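Local coordinates for replication protein B (Plasmid RSF1010, PDB 3H20), which acts as a DNA primase of the plasmid, probably joining nucleoside triphosphates into a primer on a single-stranded DNA template and releasing diphosphate, at residues G11-A16 against V166-S171; C19-I24 against N36-A41; V61-A66 against G144-F149. All blocks are in the same frame, centred on the assembly; numbering follows the deposited sequence.

Contact 1 of 3, residues G11-A16 against V166-S171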
ATOM      1  N   GLY A  11       8.799 -29.003  12.445  1.00 31.78           N
ATOM      2  CA  GLY A  11       9.040 -29.915  11.319  1.00 33.01           C
ATOM      3  C   GLY A  11       7.827 -30.126  10.418  1.00 32.90           C
ATOM      4  O   GLY A  11       7.951 -30.042   9.197  1.00 32.93           O
ATOM      5  N   ARG A  12       6.664 -30.413  11.014  1.00 32.72           N
ATOM      6  CA  ARG A  12       5.412 -30.544  10.248  1.00 33.91           C
ATOM      7  C   ARG A  12       4.969 -29.252   9.573  1.00 33.01           C
ATOM      8  O   ARG A  12       4.495 -29.296   8.438  1.00 32.70           O
ATOM      9  CB  ARG A  12       4.258 -31.065  11.110  1.00 33.66           C
ATOM     10  CG  ARG A  12       4.388 -32.511  11.524  1.00 37.24           C
ATOM     11  CD  ARG A  12       3.247 -32.930  12.458  1.00 38.00           C
ATOM     12  NE  ARG A  12       3.447 -34.313  12.886  1.00 46.17           N
ATOM     13  CZ  ARG A  12       2.642 -34.996  13.698  1.00 49.90           C
ATOM     14  NH1 ARG A  12       1.547 -34.438  14.211  1.00 52.73           N
ATOM     15  NH2 ARG A  12       2.934 -36.255  13.998  1.00 52.30           N
ATOM     16  N   GLN A  13       5.117 -28.114  10.263  1.00 32.23           N
ATOM     17  CA  GLN A  13       4.734 -26.808   9.692  1.00 32.56           C
ATOM     18  C   GLN A  13       5.598 -26.435   8.478  1.00 32.74           C
ATOM     19  O   GLN A  13       5.064 -26.039   7.435  1.00 32.38           O
ATOM     20  CB  GLN A  13       4.727 -25.682  10.751  1.00 32.45           C
ATOM     21  CG  GLN A  13       4.321 -24.288  10.187  1.00 32.29           C
ATOM     22  CD  GLN A  13       3.976 -23.229  11.244  1.00 33.44           C
ATOM     23  OE1 GLN A  13       3.787 -23.529  12.434  1.00 32.69           O
ATOM     24  NE2 GLN A  13       3.847 -21.970  10.793  1.00 33.04           N
ATOM     25  N   LEU A  14       6.920 -26.568   8.613  1.00 32.15           N
ATOM     26  CA  LEU A  14       7.851 -26.340   7.486  1.00 33.32           C
ATOM     27  C   LEU A  14       7.565 -27.230   6.267  1.00 33.70           C
ATOM     28  O   LEU A  14       7.623 -26.753   5.126  1.00 34.82           O
ATOM     29  CB  LEU A  14       9.325 -26.510   7.913  1.00 32.81           C
ATOM     30  CG  LEU A  14       9.842 -25.669   9.095  1.00 33.13           C
ATOM     31  CD1 LEU A  14      11.299 -26.020   9.444  1.00 33.28           C
ATOM     32  CD2 LEU A  14       9.701 -24.175   8.839  1.00 34.14           C
ATOM     33  N   LYS A  15       7.268 -28.508   6.499  1.00 33.84           N
ATOM     34  CA  LYS A  15       6.944 -29.414   5.395  1.00 35.24           C
ATOM     35  C   LYS A  15       5.659 -28.980   4.702  1.00 34.84           C
ATOM     36  O   LYS A  15       5.601 -28.966   3.467  1.00 34.64           O
ATOM     37  CB  LYS A  15       6.832 -30.877   5.859  1.00 35.17           C
ATOM     38  CG  LYS A  15       6.456 -31.873   4.723  1.00 36.81           C
ATOM     39  CD  LYS A  15       6.181 -33.269   5.278  1.00 37.95           C
ATOM     40  CE  LYS A  15       5.318 -34.107   4.334  1.00 43.06           C
ATOM     41  NZ  LYS A  15       5.196 -35.503   4.843  1.00 45.03           N
ATOM     42  N   ALA A  16       4.645 -28.613   5.497  1.00 34.34           N
ATOM     43  CA  ALA A  16       3.337 -28.226   4.958  1.00 34.61           C
ATOM     44  C   ALA A  16       3.439 -26.916   4.177  1.00 34.73           C
ATOM     45  O   ALA A  16       2.750 -26.720   3.157  1.00 34.85           O
ATOM     46  CB  ALA A  16       2.319 -28.089   6.078  1.00 34.47           C
ATOM     47  N   VAL A 166       0.912 -21.784  20.849  1.00 35.16           N
ATOM     48  CA  VAL A 166       0.584 -21.743  19.419  1.00 34.36           C
ATOM     49  C   VAL A 166       0.645 -23.176  18.860  1.00 34.45           C
ATOM     50  O   VAL A 166       1.693 -23.821  18.901  1.00 34.14           O
ATOM     51  CB  VAL A 166       1.548 -20.793  18.647  1.00 33.96           C
ATOM     52  CG1 VAL A 166       1.206 -20.727  17.150  1.00 32.96           C
ATOM     53  CG2 VAL A 166       1.525 -19.390  19.263  1.00 34.08           C
ATOM     54  N   LEU A 167      -0.482 -23.672  18.351  1.00 34.20           N
ATOM     55  CA  LEU A 167      -0.594 -25.093  17.974  1.00 34.37           C
ATOM     56  C   LEU A 167      -0.797 -25.292  16.482  1.00 34.28           C
ATOM     57  O   LEU A 167      -1.561 -24.553  15.867  1.00 33.86           O
ATOM     58  CB  LEU A 167      -1.759 -25.751  18.721  1.00 34.37           C
ATOM     59  CG  LEU A 167      -1.713 -25.614  20.252  1.00 35.31           C
ATOM     60  CD1 LEU A 167      -3.043 -26.016  20.882  1.00 37.05           C
ATOM     61  CD2 LEU A 167      -0.567 -26.399  20.861  1.00 36.30           C
ATOM     62  N   LEU A 168      -0.130 -26.300  15.914  1.00 34.14           N
ATOM     63  CA  LEU A 168      -0.400 -26.713  14.531  1.00 34.41           C
ATOM     64  C   LEU A 168      -1.590 -27.670  14.509  1.00 34.34           C
ATOM     65  O   LEU A 168      -1.488 -28.794  14.981  1.00 34.65           O
ATOM     66  CB  LEU A 168       0.824 -27.402  13.908  1.00 34.29           C
ATOM     67  CG  LEU A 168       0.751 -27.727  12.410  1.00 34.44           C
ATOM     68  CD1 LEU A 168       0.760 -26.454  11.560  1.00 32.98           C
ATOM     69  CD2 LEU A 168       1.922 -28.650  12.029  1.00 34.12           C
ATOM     70  N   ARG A 169      -2.705 -27.226  13.939  1.00 35.15           N
ATOM     71  CA  ARG A 169      -3.969 -27.986  13.991  1.00 35.92           C
ATOM     72  C   ARG A 169      -4.184 -28.915  12.794  1.00 36.57           C
ATOM     73  O   ARG A 169      -4.782 -29.987  12.923  1.00 36.09           O
ATOM     74  CB  ARG A 169      -5.167 -27.033  14.154  1.00 35.87           C
ATOM     75  CG  ARG A 169      -5.226 -26.352  15.520  1.00 37.47           C
ATOM     76  CD  ARG A 169      -5.026 -27.377  16.633  1.00 41.48           C
ATOM     77  NE  ARG A 169      -5.648 -26.984  17.888  1.00 45.72           N
ATOM     78  CZ  ARG A 169      -5.520 -27.647  19.037  1.00 47.71           C
ATOM     79  NH1 ARG A 169      -4.769 -28.747  19.098  1.00 47.59           N
ATOM     80  NH2 ARG A 169      -6.149 -27.212  20.132  1.00 47.63           N
ATOM     81  N   GLU A 170      -3.723 -28.484  11.627  1.00 36.91           N
ATOM     82  CA  GLU A 170      -3.703 -29.351  10.438  1.00 38.20           C
ATOM     83  C   GLU A 170      -2.595 -28.911   9.482  1.00 37.34           C
ATOM     84  O   GLU A 170      -2.119 -27.776   9.558  1.00 36.52           O
ATOM     85  CB  GLU A 170      -5.079 -29.470   9.762  1.00 38.44           C
ATOM     86  CG  GLU A 170      -5.623 -28.247   9.119  1.00 40.81           C
ATOM     87  CD  GLU A 170      -6.935 -28.534   8.391  1.00 41.06           C
ATOM     88  OE1 GLU A 170      -8.002 -28.481   9.052  1.00 43.68           O
ATOM     89  OE2 GLU A 170      -6.890 -28.826   7.170  1.00 42.75           O
ATOM     90  N   SER A 171      -2.161 -29.822   8.616  1.00 36.91           N
ATOM     91  CA  SER A 171      -0.954 -29.585   7.819  1.00 36.90           C
ATOM     92  C   SER A 171      -0.900 -30.479   6.580  1.00 36.72           C
ATOM     93  O   SER A 171       0.120 -31.121   6.307  1.00 36.80           O
ATOM     94  CB  SER A 171       0.296 -29.773   8.701  1.00 37.02           C
ATOM     95  OG  SER A 171       0.370 -31.093   9.205  1.00 38.09           O
TER
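L168 extends from strand 167-170 to helix 6-17 and sets its two methyls against R12 and Q13. L168 CD2 makes the tighter touch, 3.5 Å from R12 CB, and it also rests 3.7 Å from the backbone N of Q13. The other branch, L168 CD1, comes to 4.1 Å from Q13 CB. CG stands anti to the backbone N (chi1 -172°), which sends it toward the helix, and the two methyls that branch from it touch consecutive residues there. R12 contributes the root of its side chain: arginine suits the place because its aliphatic CB packs on the leucine while its charged end, on an exposed residue, leads away. One turn further along, A16 CB meets S171 CB at 3.7 Å. Both side chains are small, which suits backbones whose CA atoms approach to 5.3 Å at A16 and S171.

The contact between the two segments is thus one of van der Waals touches. In the next shell, the buried amide of Q13 accepts a hydrogen bond at OE1 from A147 N and donates one from NE2 to R145 O, which satisfies both of its ends, fixes which way the amide is turned and ties the helix to segment 144-149. On the strand, a classic bulge sets R169 and E170 together opposite V97, with salt bridges from R169 to E99 and from E170 to K88.

Strand 167-170 lies at one edge of its sheet, beside strand 96-99. Helix 6-17 touches that sheet through Q13, on L96 and V98, and turns L14 toward helix 41-46 and I63 of the other sheet.

Contact 2 of 3, residues C19-I24 against N36-A41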
ATOM      1  N   CYS A  19       8.443 -24.478   1.637  1.00 36.18           N
ATOM      2  CA  CYS A  19       9.502 -23.599   1.119  1.00 36.74           C
ATOM      3  C   CYS A  19      10.899 -24.158   1.373  1.00 36.77           C
ATOM      4  O   CYS A  19      11.122 -24.904   2.343  1.00 36.60           O
ATOM      5  CB  CYS A  19       9.423 -22.203   1.748  1.00 36.40           C
ATOM      6  SG  CYS A  19       7.769 -21.550   1.947  1.00 39.25           S
ATOM      7  N   GLU A  20      11.837 -23.782   0.506  1.00 37.02           N
ATOM      8  CA  GLU A  20      13.253 -24.048   0.753  1.00 37.33           C
ATOM      9  C   GLU A  20      13.815 -23.122   1.831  1.00 36.61           C
ATOM     10  O   GLU A  20      14.621 -23.553   2.662  1.00 36.77           O
ATOM     11  CB  GLU A  20      14.071 -23.927  -0.538  1.00 38.07           C
ATOM     12  CG  GLU A  20      13.695 -24.950  -1.613  1.00 41.27           C
ATOM     13  CD  GLU A  20      14.123 -26.378  -1.274  1.00 46.90           C
ATOM     14  OE1 GLU A  20      14.878 -26.584  -0.285  1.00 49.56           O
ATOM     15  OE2 GLU A  20      13.711 -27.303  -2.011  1.00 48.66           O
ATOM     16  N   ARG A  21      13.396 -21.854   1.815  1.00 35.05           N
ATOM     17  CA  ARG A  21      13.910 -20.865   2.777  1.00 34.22           C
ATOM     18  C   ARG A  21      12.787 -20.016   3.396  1.00 33.50           C
ATOM     19  O   ARG A  21      11.769 -19.742   2.742  1.00 32.32           O
ATOM     20  CB  ARG A  21      14.972 -19.967   2.129  1.00 33.82           C
ATOM     21  CG  ARG A  21      16.215 -20.714   1.603  1.00 35.18           C
ATOM     22  CD  ARG A  21      17.324 -19.762   1.142  1.00 34.70           C
ATOM     23  NE  ARG A  21      18.033 -19.136   2.259  1.00 36.67           N
ATOM     24  CZ  ARG A  21      19.040 -19.690   2.932  1.00 36.95           C
ATOM     25  NH1 ARG A  21      19.492 -20.900   2.615  1.00 36.85           N
ATOM     26  NH2 ARG A  21      19.606 -19.022   3.926  1.00 38.61           N
ATOM     27  N   PHE A  22      13.002 -19.599   4.647  1.00 32.64           N
ATOM     28  CA  PHE A  22      12.004 -18.897   5.457  1.00 32.30           C
ATOM     29  C   PHE A  22      12.632 -17.674   6.143  1.00 32.55           C
ATOM     30  O   PHE A  22      13.826 -17.686   6.471  1.00 31.79           O
ATOM     31  CB  PHE A  22      11.489 -19.822   6.578  1.00 32.47           C
ATOM     32  CG  PHE A  22      10.798 -21.086   6.085  1.00 32.09           C
ATOM     33  CD1 PHE A  22      11.529 -22.245   5.832  1.00 32.50           C
ATOM     34  CD2 PHE A  22       9.418 -21.106   5.898  1.00 32.48           C
ATOM     35  CE1 PHE A  22      10.895 -23.413   5.389  1.00 33.18           C
ATOM     36  CE2 PHE A  22       8.764 -22.264   5.447  1.00 33.70           C
ATOM     37  CZ  PHE A  22       9.516 -23.426   5.198  1.00 33.63           C
ATOM     38  N   ASP A  23      11.826 -16.641   6.378  1.00 31.92           N
ATOM     39  CA  ASP A  23      12.186 -15.591   7.324  1.00 32.56           C
ATOM     40  C   ASP A  23      11.604 -15.984   8.672  1.00 32.41           C
ATOM     41  O   ASP A  23      10.421 -16.326   8.760  1.00 32.42           O
ATOM     42  CB  ASP A  23      11.597 -14.237   6.920  1.00 32.66           C
ATOM     43  CG  ASP A  23      12.185 -13.706   5.647  1.00 33.73           C
ATOM     44  OD1 ASP A  23      13.397 -13.938   5.406  1.00 33.30           O
ATOM     45  OD2 ASP A  23      11.433 -13.051   4.896  1.00 34.04           O
ATOM     46  N   ILE A  24      12.436 -15.955   9.705  1.00 31.72           N
ATOM     47  CA  ILE A  24      11.969 -16.142  11.072  1.00 31.72           C
ATOM     48  C   ILE A  24      12.059 -14.792  11.779  1.00 31.83           C
ATOM     49  O   ILE A  24      13.102 -14.138  11.759  1.00 31.86           O
ATOM     50  CB  ILE A  24      12.797 -17.207  11.850  1.00 31.79           C
ATOM     51  CG1 ILE A  24      12.639 -18.611  11.237  1.00 32.18           C
ATOM     52  CG2 ILE A  24      12.447 -17.205  13.355  1.00 31.77           C
ATOM     53  CD1 ILE A  24      11.219 -19.216  11.306  1.00 32.32           C
ATOM     54  N   ASN A  36      15.148 -10.305  12.639  1.00 41.60           N
ATOM     55  CA  ASN A  36      14.728 -11.099  11.486  1.00 40.80           C
ATOM     56  C   ASN A  36      15.916 -11.879  10.932  1.00 39.83           C
ATOM     57  O   ASN A  36      16.974 -11.299  10.679  1.00 39.18           O
ATOM     58  CB  ASN A  36      14.145 -10.209  10.385  1.00 41.17           C
ATOM     59  CG  ASN A  36      13.101  -9.228  10.901  1.00 42.33           C
ATOM     60  OD1 ASN A  36      13.429  -8.128  11.368  1.00 43.16           O
ATOM     61  ND2 ASN A  36      11.841  -9.618  10.806  1.00 43.28           N
ATOM     62  N   ARG A  37      15.748 -13.190  10.763  1.00 38.45           N
ATOM     63  CA  ARG A  37      16.784 -14.028  10.145  1.00 37.83           C
ATOM     64  C   ARG A  37      16.215 -14.820   8.973  1.00 36.53           C
ATOM     65  O   ARG A  37      15.060 -15.227   9.009  1.00 36.28           O
ATOM     66  CB  ARG A  37      17.393 -15.010  11.159  1.00 38.31           C
ATOM     67  CG  ARG A  37      17.743 -14.450  12.551  1.00 40.73           C
ATOM     68  CD  ARG A  37      18.725 -13.297  12.517  1.00 44.01           C
ATOM     69  NE  ARG A  37      19.962 -13.606  11.804  1.00 46.93           N
ATOM     70  CZ  ARG A  37      20.874 -12.698  11.472  1.00 48.43           C
ATOM     71  NH1 ARG A  37      20.690 -11.421  11.785  1.00 49.84           N
ATOM     72  NH2 ARG A  37      21.973 -13.061  10.822  1.00 49.73           N
ATOM     73  N   GLU A  38      17.026 -15.037   7.940  1.00 35.27           N
ATOM     74  CA  GLU A  38      16.633 -15.906   6.831  1.00 34.39           C
ATOM     75  C   GLU A  38      17.410 -17.220   6.894  1.00 33.11           C
ATOM     76  O   GLU A  38      18.651 -17.219   6.922  1.00 32.42           O
ATOM     77  CB  GLU A  38      16.842 -15.227   5.470  1.00 34.45           C
ATOM     78  CG  GLU A  38      16.271 -16.044   4.298  1.00 35.26           C
ATOM     79  CD  GLU A  38      16.744 -15.545   2.942  1.00 36.47           C
ATOM     80  OE1 GLU A  38      16.451 -14.381   2.583  1.00 38.34           O
ATOM     81  OE2 GLU A  38      17.418 -16.321   2.232  1.00 40.92           O
ATOM     82  N   TRP A  39      16.662 -18.325   6.901  1.00 31.89           N
ATOM     83  CA  TRP A  39      17.200 -19.668   7.157  1.00 31.37           C
ATOM     84  C   TRP A  39      16.539 -20.736   6.279  1.00 30.40           C
ATOM     85  O   TRP A  39      15.331 -20.669   6.041  1.00 29.97           O
ATOM     86  CB  TRP A  39      16.921 -20.060   8.618  1.00 31.67           C
ATOM     87  CG  TRP A  39      17.751 -19.345   9.672  1.00 31.69           C
ATOM     88  CD1 TRP A  39      19.025 -18.885   9.546  1.00 32.84           C
ATOM     89  CD2 TRP A  39      17.358 -19.079  11.028  1.00 32.42           C
ATOM     90  NE1 TRP A  39      19.446 -18.322  10.733  1.00 33.71           N
ATOM     91  CE2 TRP A  39      18.443 -18.436  11.660  1.00 33.26           C
ATOM     92  CE3 TRP A  39      16.187 -19.323  11.770  1.00 34.15           C
ATOM     93  CZ2 TRP A  39      18.396 -18.015  12.999  1.00 33.42           C
ATOM     94  CZ3 TRP A  39      16.141 -18.906  13.105  1.00 33.57           C
ATOM     95  CH2 TRP A  39      17.246 -18.263  13.702  1.00 32.59           C
ATOM     96  N   SER A  40      17.308 -21.737   5.841  1.00 29.46           N
ATOM     97  CA  SER A  40      16.708 -22.957   5.271  1.00 29.17           C
ATOM     98  C   SER A  40      15.860 -23.650   6.344  1.00 29.04           C
ATOM     99  O   SER A  40      16.005 -23.355   7.534  1.00 28.57           O
ATOM    100  CB  SER A  40      17.790 -23.918   4.751  1.00 29.43           C
ATOM    101  OG  SER A  40      18.630 -24.361   5.806  1.00 29.03           O
ATOM    102  N   ALA A  41      14.972 -24.551   5.931  1.00 28.58           N
ATOM    103  CA  ALA A  41      14.230 -25.379   6.879  1.00 29.23           C
ATOM    104  C   ALA A  41      15.162 -26.100   7.875  1.00 29.22           C
ATOM    105  O   ALA A  41      14.880 -26.138   9.078  1.00 29.71           O
ATOM    106  CB  ALA A  41      13.327 -26.391   6.129  1.00 29.40           C
TER
HETATM  107  O   HOH W   1      21.191 -18.984   5.971  1.00 41.29           O
HETATM  108  O   HOH W   2      14.162 -13.094   3.100  1.00 29.34           O
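N36 meets I24 through its backbone, its CA-H directed at I24 O. R37 then forms an antiparallel hydrogen-bonded pair with I24, in which I24 N lies 2.8 Å from R37 O.

E38, extended with CG anti to the backbone N (chi1 -173°), crosses R21 at about a right angle. Its OE2 uses the anti lone pair to take R21 NE at 2.9 Å in a salt bridge, the carboxylate and guanidinium planes being 65° apart. Water 1 links R21 NH2 to E38 O. E38 OE1 lies 4.2 Å from D23 OD1, and water 2 donates to both, probably easing the repulsion, while D23 OD2 is paired with R141 and R64. An alanine at R21 would probably leave E38 OE2 without its positive mate and the glutamate freer to turn beside D23.

W39 pairs with F22 by two backbone bonds and brings its broad indole across I24, with W39 CE3 3.7 Å from I24 CG1. S40, the N-cap of helix 41-46, lays its backbone N over one face of the R21 guanidinium. A41 finally sets CB 3.9 Å from F22 CE1, at the ring edge.

The hairpin of strands 21-28 and 34-40 forms one margin of its sheet, with strand 59-65 on the other flank of 21-28. From the face bearing F22, I24 and W39, F22 packs on L14 and M17 of helix 6-17, and I24 and W39 reach L51 and W50 of helix 48-56.

Contact 3 of 3, residues V61-A66 against G144-F149. With DPO (diphosphate), chain E.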
ATOM      1  N   VAL A  61       7.444 -15.638  18.248  1.00 30.43           N
ATOM      2  CA  VAL A  61       8.174 -16.245  17.132  1.00 30.66           C
ATOM      3  C   VAL A  61       7.270 -16.327  15.894  1.00 31.25           C
ATOM      4  O   VAL A  61       6.199 -16.954  15.924  1.00 31.68           O
ATOM      5  CB  VAL A  61       8.719 -17.662  17.490  1.00 30.81           C
ATOM      6  CG1 VAL A  61       9.631 -18.210  16.371  1.00 29.27           C
ATOM      7  CG2 VAL A  61       9.469 -17.641  18.841  1.00 31.02           C
ATOM      8  N   TYR A  62       7.727 -15.710  14.807  1.00 31.51           N
ATOM      9  CA  TYR A  62       6.945 -15.552  13.585  1.00 31.62           C
ATOM     10  C   TYR A  62       7.656 -16.186  12.391  1.00 32.53           C
ATOM     11  O   TYR A  62       8.878 -16.394  12.417  1.00 32.49           O
ATOM     12  CB  TYR A  62       6.718 -14.070  13.287  1.00 31.78           C
ATOM     13  CG  TYR A  62       5.947 -13.309  14.348  1.00 31.26           C
ATOM     14  CD1 TYR A  62       4.552 -13.264  14.327  1.00 31.93           C
ATOM     15  CD2 TYR A  62       6.611 -12.628  15.356  1.00 30.10           C
ATOM     16  CE1 TYR A  62       3.835 -12.550  15.300  1.00 31.75           C
ATOM     17  CE2 TYR A  62       5.909 -11.920  16.329  1.00 31.18           C
ATOM     18  CZ  TYR A  62       4.524 -11.886  16.293  1.00 31.47           C
ATOM     19  OH  TYR A  62       3.844 -11.185  17.267  1.00 31.34           O
ATOM     20  N   ILE A  63       6.889 -16.483  11.341  1.00 32.44           N
ATOM     21  CA  ILE A  63       7.425 -17.197  10.171  1.00 32.08           C
ATOM     22  C   ILE A  63       6.696 -16.790   8.887  1.00 32.52           C
ATOM     23  O   ILE A  63       5.482 -16.510   8.896  1.00 32.17           O
ATOM     24  CB  ILE A  63       7.425 -18.769  10.358  1.00 31.84           C
ATOM     25  CG1 ILE A  63       8.175 -19.460   9.206  1.00 31.07           C
ATOM     26  CG2 ILE A  63       5.985 -19.338  10.457  1.00 31.86           C
ATOM     27  CD1 ILE A  63       8.319 -20.973   9.355  1.00 32.10           C
ATOM     28  N   ARG A  64       7.462 -16.707   7.805  1.00 32.72           N
ATOM     29  CA  ARG A  64       6.919 -16.520   6.461  1.00 33.70           C
ATOM     30  C   ARG A  64       7.934 -17.086   5.468  1.00 33.89           C
ATOM     31  O   ARG A  64       9.112 -17.254   5.820  1.00 33.26           O
ATOM     32  CB  ARG A  64       6.648 -15.034   6.166  1.00 33.10           C
ATOM     33  CG  ARG A  64       7.902 -14.148   6.141  1.00 34.08           C
ATOM     34  CD  ARG A  64       7.581 -12.666   5.949  1.00 34.89           C
ATOM     35  NE  ARG A  64       8.809 -11.871   5.967  1.00 37.42           N
ATOM     36  CZ  ARG A  64       8.885 -10.562   6.190  1.00 40.58           C
ATOM     37  NH1 ARG A  64       7.793  -9.836   6.404  1.00 40.75           N
ATOM     38  NH2 ARG A  64      10.076  -9.965   6.194  1.00 41.70           N
ATOM     39  N   PRO A  65       7.490 -17.381   4.231  1.00 34.10           N
ATOM     40  CA  PRO A  65       8.462 -17.723   3.189  1.00 34.73           C
ATOM     41  C   PRO A  65       9.455 -16.584   2.974  1.00 35.20           C
ATOM     42  O   PRO A  65       9.097 -15.403   3.127  1.00 34.50           O
ATOM     43  CB  PRO A  65       7.586 -17.947   1.944  1.00 34.97           C
ATOM     44  CG  PRO A  65       6.218 -18.315   2.506  1.00 34.22           C
ATOM     45  CD  PRO A  65       6.099 -17.446   3.735  1.00 34.61           C
ATOM     46  N   ALA A  66      10.701 -16.933   2.665  1.00 35.78           N
ATOM     47  CA  ALA A  66      11.727 -15.926   2.416  1.00 36.63           C
ATOM     48  C   ALA A  66      11.372 -15.088   1.190  1.00 37.32           C
ATOM     49  O   ALA A  66      10.646 -15.548   0.311  1.00 37.01           O
ATOM     50  CB  ALA A  66      13.092 -16.582   2.237  1.00 36.85           C
ATOM     51  N   GLY A 144       3.166 -14.903   9.749  1.00 33.98           N
ATOM     52  CA  GLY A 144       2.327 -15.713  10.613  1.00 33.81           C
ATOM     53  C   GLY A 144       3.072 -16.229  11.827  1.00 33.83           C
ATOM     54  O   GLY A 144       4.272 -15.997  11.977  1.00 33.32           O
ATOM     55  N   ARG A 145       2.357 -16.933  12.699  1.00 33.19           N
ATOM     56  CA  ARG A 145       2.963 -17.525  13.885  1.00 33.52           C
ATOM     57  C   ARG A 145       3.581 -18.883  13.569  1.00 33.36           C
ATOM     58  O   ARG A 145       3.038 -19.655  12.777  1.00 32.66           O
ATOM     59  CB  ARG A 145       1.927 -17.666  15.003  1.00 33.06           C
ATOM     60  CG  ARG A 145       1.407 -16.342  15.536  1.00 36.04           C
ATOM     61  CD  ARG A 145       2.499 -15.572  16.261  1.00 39.88           C
ATOM     62  NE  ARG A 145       1.951 -14.585  17.188  1.00 41.67           N
ATOM     63  CZ  ARG A 145       2.224 -14.548  18.488  1.00 41.42           C
ATOM     64  NH1 ARG A 145       1.679 -13.614  19.255  1.00 40.48           N
ATOM     65  NH2 ARG A 145       3.042 -15.445  19.021  1.00 41.25           N
ATOM     66  N   LEU A 146       4.719 -19.170  14.193  1.00 33.13           N
ATOM     67  CA  LEU A 146       5.309 -20.502  14.138  1.00 33.36           C
ATOM     68  C   LEU A 146       4.844 -21.360  15.310  1.00 33.29           C
ATOM     69  O   LEU A 146       4.945 -20.952  16.467  1.00 33.24           O
ATOM     70  CB  LEU A 146       6.836 -20.412  14.125  1.00 32.78           C
ATOM     71  CG  LEU A 146       7.594 -21.738  14.035  1.00 35.57           C
ATOM     72  CD1 LEU A 146       7.426 -22.360  12.657  1.00 34.84           C
ATOM     73  CD2 LEU A 146       9.065 -21.541  14.363  1.00 31.32           C
ATOM     74  N   ALA A 147       4.336 -22.548  15.003  1.00 32.91           N
ATOM     75  CA  ALA A 147       3.815 -23.447  16.026  1.00 32.98           C
ATOM     76  C   ALA A 147       4.928 -23.947  16.939  1.00 32.76           C
ATOM     77  O   ALA A 147       6.086 -24.038  16.530  1.00 32.92           O
ATOM     78  CB  ALA A 147       3.087 -24.617  15.383  1.00 32.77           C
ATOM     79  N   GLY A 148       4.571 -24.272  18.178  1.00 32.48           N
ATOM     80  CA  GLY A 148       5.522 -24.882  19.124  1.00 32.14           C
ATOM     81  C   GLY A 148       6.036 -23.925  20.191  1.00 32.06           C
ATOM     82  O   GLY A 148       6.928 -24.281  20.980  1.00 31.88           O
ATOM     83  N   PHE A 149       5.477 -22.714  20.207  1.00 31.68           N
ATOM     84  CA  PHE A 149       5.929 -21.628  21.081  1.00 32.18           C
ATOM     85  C   PHE A 149       4.750 -20.985  21.805  1.00 32.56           C
ATOM     86  O   PHE A 149       3.606 -21.080  21.356  1.00 32.88           O
ATOM     87  CB  PHE A 149       6.704 -20.573  20.259  1.00 31.94           C
ATOM     88  CG  PHE A 149       7.939 -21.115  19.603  1.00 32.02           C
ATOM     89  CD1 PHE A 149       9.120 -21.286  20.337  1.00 31.12           C
ATOM     90  CD2 PHE A 149       7.914 -21.512  18.268  1.00 33.18           C
ATOM     91  CE1 PHE A 149      10.262 -21.820  19.739  1.00 32.24           C
ATOM     92  CE2 PHE A 149       9.047 -22.049  17.664  1.00 32.75           C
ATOM     93  CZ  PHE A 149      10.226 -22.199  18.400  1.00 31.83           C
TER
HETATM   94  P1  DPO E 327       0.214 -11.128  16.417  1.00 63.30           P
HETATM   95  O1  DPO E 327      -0.968 -10.075  16.115  1.00 63.68           O
HETATM   96  O2  DPO E 327       1.483 -10.353  16.672  1.00 62.45           O
HETATM   97  O3  DPO E 327       0.194 -12.177  15.326  1.00 63.43           O
HETATM   98  O4  DPO E 327      -0.262 -11.795  17.813  1.00 63.39           O
HETATM   99  P2  DPO E 327      -1.732 -12.436  18.020  1.00 63.00           P
HETATM  100  O5  DPO E 327      -2.678 -11.260  17.954  1.00 63.68           O
HETATM  101  O6  DPO E 327      -1.859 -13.434  16.886  1.00 63.09           O
HETATM  102  O7  DPO E 327      -1.664 -13.060  19.389  1.00 63.18           O
HETATM  103  O   HOH W   3       4.530 -18.376  17.569  1.00 20.17           O
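Strand 59-65 and the short strand 144-145 run antiparallel, with I63 and G144 as a hydrogen-bonded pair in which I63 N lies 2.7 Å from G144 O and G144 N returns a bond to I63 O. Just past the short strand, L146 N reaches V61 O at 3.2 Å, and water 3 donates to both V61 O and L146 O.

The side chains of Y62 and R145 lie side by side and point the same way. R145 bends at chi2 (-67°), which places CD beside the tyrosine, and R145 NE follows to 3.4 Å from Y62 CE1. The phenol ring and the guanidinium are turned 51° apart, with Y62 OH above one face of the guanidinium, toward its rim. Both tips then grip the diphosphate: Y62 OH donates to diphosphate O2 at 2.6 Å, and R145 NH1 donates to the bridging O4 at 3.0 Å. R145 NH2 has a second partner in the salt bridge to D60 OD1, which, with the bond to O4, helps to fix how the guanidinium is turned.

Apolar chains fill another part of the contact. V61 CG2 stands over the face of the F149 ring, 4.0 Å from its centroid and 18° off the normal, a CH-pi contact. Its other methyl, CG1, packs on L146 CD2, whereas L146 CD1 meets I63 CD1 at 3.7 Å. Beta-branched V61 can therefore serve two partners, and forked L146 bridges V61 and I63.

N151 ND2 and K153 NZ complete the grip on the ligand. Such a cluster of basic, amide and hydroxyl donors suits an anionic phosphate, and in a primase, whose reaction releases diphosphate, it is consistent with a site for the phosphates of an incoming nucleotide or for the leaving group.

How the contacts relate
All three contacts lie in the RepB primase N-terminal domain, on the same side of the chain's centre. Contacts 2 and 3 share one antiparallel sheet, whose strands run in the order 34-40, 21-28, 59-65, 144-145; their centres are about 10 Å apart, and R21 O with A66 N and D23 with R64 tie them together. Contact 1 reaches the second sheet, its centre about 10 Å from contact 3 and about 15 Å from contact 2. Along the chain contact 2 closes before contact 3 opens, and both fall within the long span that contact 1 brackets. Helix 6-17 packs on elements of both sheets, so the sheet carrying Y62 and R145 of the diphosphate pocket and the second sheet meet through this helix.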